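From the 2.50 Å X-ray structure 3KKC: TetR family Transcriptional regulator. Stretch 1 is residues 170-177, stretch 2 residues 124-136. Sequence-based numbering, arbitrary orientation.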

# COMPACT_ATOMS: atom_id res chain seq x y z
N TYR A 170 0.05 21.55 1.94
CA TYR A 170 -1.14 20.93 1.39
C TYR A 170 -1.55 19.68 2.18
O TYR A 170 -2.72 19.33 2.23
CB TYR A 170 -0.94 20.61 -0.09
CG TYR A 170 -0.77 21.87 -0.91
CD1 TYR A 170 -1.61 22.95 -0.71
CD2 TYR A 170 0.23 21.98 -1.86
CE1 TYR A 170 -1.47 24.12 -1.45
CE2 TYR A 170 0.39 23.15 -2.61
CZ TYR A 170 -0.47 24.22 -2.40
OH TYR A 170 -0.34 25.40 -3.13
N TYR A 171 -0.61 19.04 2.83
CA TYR A 171 -0.96 17.90 3.64
C TYR A 171 -1.58 18.33 4.97
O TYR A 171 -2.62 17.81 5.39
CB TYR A 171 0.24 16.99 3.86
CG TYR A 171 -0.03 15.95 4.92
CD1 TYR A 171 -0.73 14.79 4.62
CD2 TYR A 171 0.36 16.15 6.23
CE1 TYR A 171 -1.01 13.85 5.61
CE2 TYR A 171 0.09 15.22 7.21
CZ TYR A 171 -0.59 14.07 6.90
OH TYR A 171 -0.83 13.16 7.90
N LEU A 172 -0.94 19.29 5.62
CA LEU A 172 -1.39 19.76 6.93
C LEU A 172 -2.77 20.42 6.85
O LEU A 172 -3.60 20.27 7.75
CB LEU A 172 -0.36 20.73 7.50
CG LEU A 172 0.49 20.28 8.70
CD1 LEU A 172 0.40 18.76 9.04
CD2 LEU A 172 1.95 20.73 8.54
N THR A 173 -3.04 21.14 5.76
CA THR A 173 -4.35 21.75 5.60
C THR A 173 -5.39 20.66 5.33
O THR A 173 -6.53 20.73 5.81
CB THR A 173 -4.37 22.86 4.52
OG1 THR A 173 -3.96 22.32 3.26
CG2 THR A 173 -3.42 24.02 4.89
N MSE A 174 -4.99 19.63 4.58
CA MSE A 174 -5.90 18.52 4.27
C MSE A 174 -6.35 17.76 5.50
O MSE A 174 -7.47 17.26 5.53
CB MSE A 174 -5.28 17.56 3.27
CG MSE A 174 -5.55 17.92 1.83
SE MSE A 174 -7.42 18.37 1.57
CE MSE A 174 -8.21 16.60 1.90
N VAL A 175 -5.49 17.68 6.50
CA VAL A 175 -5.78 16.87 7.68
C VAL A 175 -6.24 17.65 8.91
O VAL A 175 -6.95 17.11 9.75
CB VAL A 175 -4.57 16.03 8.09
CG1 VAL A 175 -4.20 15.09 6.96
CG2 VAL A 175 -3.40 16.93 8.43
N GLU A 176 -5.84 18.91 9.01
CA GLU A 176 -6.12 19.70 10.20
C GLU A 176 -7.61 19.70 10.53
O GLU A 176 -8.46 19.73 9.63
CB GLU A 176 -5.69 21.14 10.01
CG GLU A 176 -6.88 22.06 10.02
CD GLU A 176 -6.63 23.33 9.25
OE1 GLU A 176 -5.96 24.23 9.81
OE2 GLU A 176 -7.11 23.41 8.09
N ARG A 177 -7.91 19.69 11.83
CA ARG A 177 -9.28 19.53 12.30
C ARG A 177 -9.44 19.98 13.74
O ARG A 177 -9.80 21.13 14.00
CB ARG A 177 -9.71 18.07 12.15
CG ARG A 177 -11.12 17.80 12.59
CD ARG A 177 -11.78 16.74 11.73
NE ARG A 177 -13.24 16.91 11.74
CZ ARG A 177 -14.01 16.68 12.79
NH1 ARG A 177 -13.46 16.25 13.93
NH2 ARG A 177 -15.31 16.89 12.72
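Stretch 2 124-136: RLREEYITKVDIP

Packing of stretch 2 (124-136) on the C-terminal stretch 1 (170-177) of a TetR family transcriptional regulator. Each stretch begins inside the last turns of a helix, 170-175 in stretch 1 and 124-129 in stretch 2; stretch 2 goes on as the irregular segment 130-136. The N-to-C directions of the two helices differ by 65° (signed crossing angle -65°), and the axes come no nearer than 11.7 Å, so the helices touch through side chains, while the chains draw together where the helices end, with the CA atoms of E176 and Y129 4.9 Å apart and those of R177 and I130 4.4 Å apart. Together the two stretches bury 586 Å².

Y170, at the start of stretch 1, is out of reach of stretch 2. The CA-to-CB bond of Y171 points sideways, but its t rotamer (chi1 169°) brings the end of the ring nearer; L125 CD2 lies at the ring edge, 3.6 Å from Y171 OH and 4.4 Å from Y171 CE2. The hydroxyl is hydrogen-bonded elsewhere in the structure. L172 points toward stretch 2 and lies against both L125 and Y129. Its CD1 is 3.8 Å from L125 CD1 and lies over one face of the Y129 ring, 3.9 Å from the centroid and 28° off the ring normal, a CH-pi contact. The 2.9 Å between L172 CG and Y129 CE2 is too short to be real packing and is best read as a local error of the model; both chi angles of L172 also fall between rotamer wells.

T173 points away, and selenomethionine M174 is out of reach, as expected for the helix face turned from the contact. One turn on from L172, V175 again points toward stretch 2, yet its closest contact is made by the backbone: V175 O is 3.3 Å from I130 CD1. E176 is the first residue to leave helical phi/psi, its psi of 144° turning the chain out of the helix toward R177, although E176 N still donates to L172 O at 2.9 Å. Its CA approaches Y129 O at 3.3 Å in a CA-H...O contact, while the end of its side chain leads away.

R177 carries the largest share of the contact, 180 Å² covered. Its backbone N donates to Y129 O (2.9 Å, 166°), tying R177 to the last residue of helix 124-129; I130 CD1 packs 3.9 Å from R177 CB. Beyond this, stretch 2 follows the arginine side chain outward. K132 CG lies over one face of the guanidinium and I135 CD1 over the opposite face, the latter 3.9 Å from R177 NH1, while D134 OD1 meets the edge near its plane. There the carboxylate forms a salt bridge: R177 NH1 donates to D134 OD1 at 2.5 Å, R177 NH2 to D134 OD2 at 3.2 Å, and a weak bond joins R177 NH2 to D134 OD1 at 3.3 Å. Charge is thus paired at the guanidinium edge, with aliphatic carbon over both faces.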

# COMPACT_ATOMS: atom_id res chain seq x y z
N ARG A 124 2.85 14.36 18.10
CA ARG A 124 2.77 15.79 17.85
C ARG A 124 1.69 16.14 16.82
O ARG A 124 0.93 17.08 17.00
CB ARG A 124 4.14 16.39 17.50
CG ARG A 124 4.86 16.97 18.72
CD ARG A 124 6.29 17.41 18.43
NE ARG A 124 6.39 18.76 17.88
CZ ARG A 124 6.03 19.89 18.51
NH1 ARG A 124 5.51 19.85 19.73
NH2 ARG A 124 6.18 21.06 17.90
N LEU A 125 1.62 15.38 15.74
CA LEU A 125 0.64 15.62 14.69
C LEU A 125 -0.77 15.65 15.28
O LEU A 125 -1.62 16.44 14.87
CB LEU A 125 0.72 14.50 13.65
CG LEU A 125 -0.13 14.76 12.41
CD1 LEU A 125 0.20 16.14 11.84
CD2 LEU A 125 0.07 13.67 11.37
N ARG A 126 -0.99 14.77 16.25
CA ARG A 126 -2.30 14.61 16.88
C ARG A 126 -2.63 15.86 17.69
O ARG A 126 -3.61 16.54 17.42
CB ARG A 126 -2.27 13.41 17.83
CG ARG A 126 -3.56 12.63 17.89
CD ARG A 126 -4.74 13.51 17.80
NE ARG A 126 -5.73 13.20 18.82
CZ ARG A 126 -6.57 14.09 19.35
NH1 ARG A 126 -6.53 15.36 18.96
NH2 ARG A 126 -7.44 13.72 20.27
N GLU A 127 -1.79 16.13 18.68
CA GLU A 127 -2.06 17.13 19.69
C GLU A 127 -2.12 18.52 19.06
O GLU A 127 -2.79 19.41 19.56
CB GLU A 127 -0.98 17.05 20.78
CG GLU A 127 -0.59 18.36 21.45
CD GLU A 127 0.82 18.33 22.05
OE1 GLU A 127 0.95 18.43 23.29
OE2 GLU A 127 1.80 18.20 21.28
N GLU A 128 -1.45 18.67 17.92
CA GLU A 128 -1.17 19.99 17.40
C GLU A 128 -2.01 20.36 16.18
O GLU A 128 -2.18 21.54 15.89
CB GLU A 128 0.30 20.09 17.06
CG GLU A 128 0.91 21.42 17.29
CD GLU A 128 2.41 21.33 17.47
OE1 GLU A 128 2.85 20.71 18.48
OE2 GLU A 128 3.14 21.86 16.60
N TYR A 129 -2.52 19.36 15.46
CA TYR A 129 -3.26 19.66 14.23
C TYR A 129 -4.74 19.27 14.26
O TYR A 129 -5.54 19.77 13.46
CB TYR A 129 -2.54 19.06 13.01
CG TYR A 129 -1.31 19.83 12.69
CD1 TYR A 129 -0.22 19.77 13.53
CD2 TYR A 129 -1.25 20.67 11.59
CE1 TYR A 129 0.91 20.49 13.29
CE2 TYR A 129 -0.12 21.42 11.33
CZ TYR A 129 0.97 21.32 12.19
OH TYR A 129 2.13 22.03 11.99
N ILE A 130 -5.09 18.39 15.19
CA ILE A 130 -6.45 17.91 15.30
C ILE A 130 -7.07 18.48 16.55
O ILE A 130 -6.68 18.12 17.66
CB ILE A 130 -6.49 16.38 15.38
CG1 ILE A 130 -5.77 15.77 14.18
CG2 ILE A 130 -7.94 15.89 15.52
CD1 ILE A 130 -6.33 16.22 12.86
N THR A 131 -8.05 19.36 16.38
CA THR A 131 -8.60 20.09 17.50
C THR A 131 -9.90 19.48 18.04
O THR A 131 -10.12 19.49 19.26
CB THR A 131 -8.80 21.57 17.15
OG1 THR A 131 -8.02 22.36 18.04
CG2 THR A 131 -10.27 21.97 17.26
N LYS A 132 -10.73 18.96 17.15
CA LYS A 132 -12.00 18.33 17.52
C LYS A 132 -11.76 17.00 18.22
O LYS A 132 -10.63 16.50 18.27
CB LYS A 132 -12.86 18.10 16.27
CG LYS A 132 -13.05 19.34 15.36
CD LYS A 132 -14.22 20.22 15.82
CE LYS A 132 -15.05 20.80 14.64
NZ LYS A 132 -16.26 21.61 15.08
N VAL A 133 -12.81 16.42 18.79
CA VAL A 133 -12.68 15.07 19.35
C VAL A 133 -13.94 14.26 19.16
O VAL A 133 -14.36 13.54 20.05
CB VAL A 133 -12.35 15.09 20.85
CG1 VAL A 133 -10.91 15.57 21.08
CG2 VAL A 133 -13.37 15.95 21.60
N ASP A 134 -14.55 14.40 17.99
CA ASP A 134 -15.75 13.62 17.66
C ASP A 134 -15.40 12.48 16.72
O ASP A 134 -16.29 11.78 16.24
CB ASP A 134 -16.82 14.51 17.03
CG ASP A 134 -16.32 15.22 15.77
OD1 ASP A 134 -15.10 15.51 15.70
OD2 ASP A 134 -17.14 15.47 14.86
N ILE A 135 -14.11 12.32 16.41
CA ILE A 135 -13.64 11.16 15.68
C ILE A 135 -12.80 10.32 16.63
O ILE A 135 -11.91 10.86 17.29
CB ILE A 135 -12.80 11.54 14.47
CG1 ILE A 135 -13.63 12.38 13.51
CG2 ILE A 135 -12.33 10.31 13.75
CD1 ILE A 135 -12.87 12.82 12.28
N PRO A 136 -13.10 9.01 16.73
CA PRO A 136 -12.40 8.13 17.68
C PRO A 136 -10.89 8.22 17.47
O PRO A 136 -10.45 8.69 16.42
CB PRO A 136 -12.92 6.74 17.32
CG PRO A 136 -14.28 6.99 16.76
CD PRO A 136 -14.14 8.28 15.98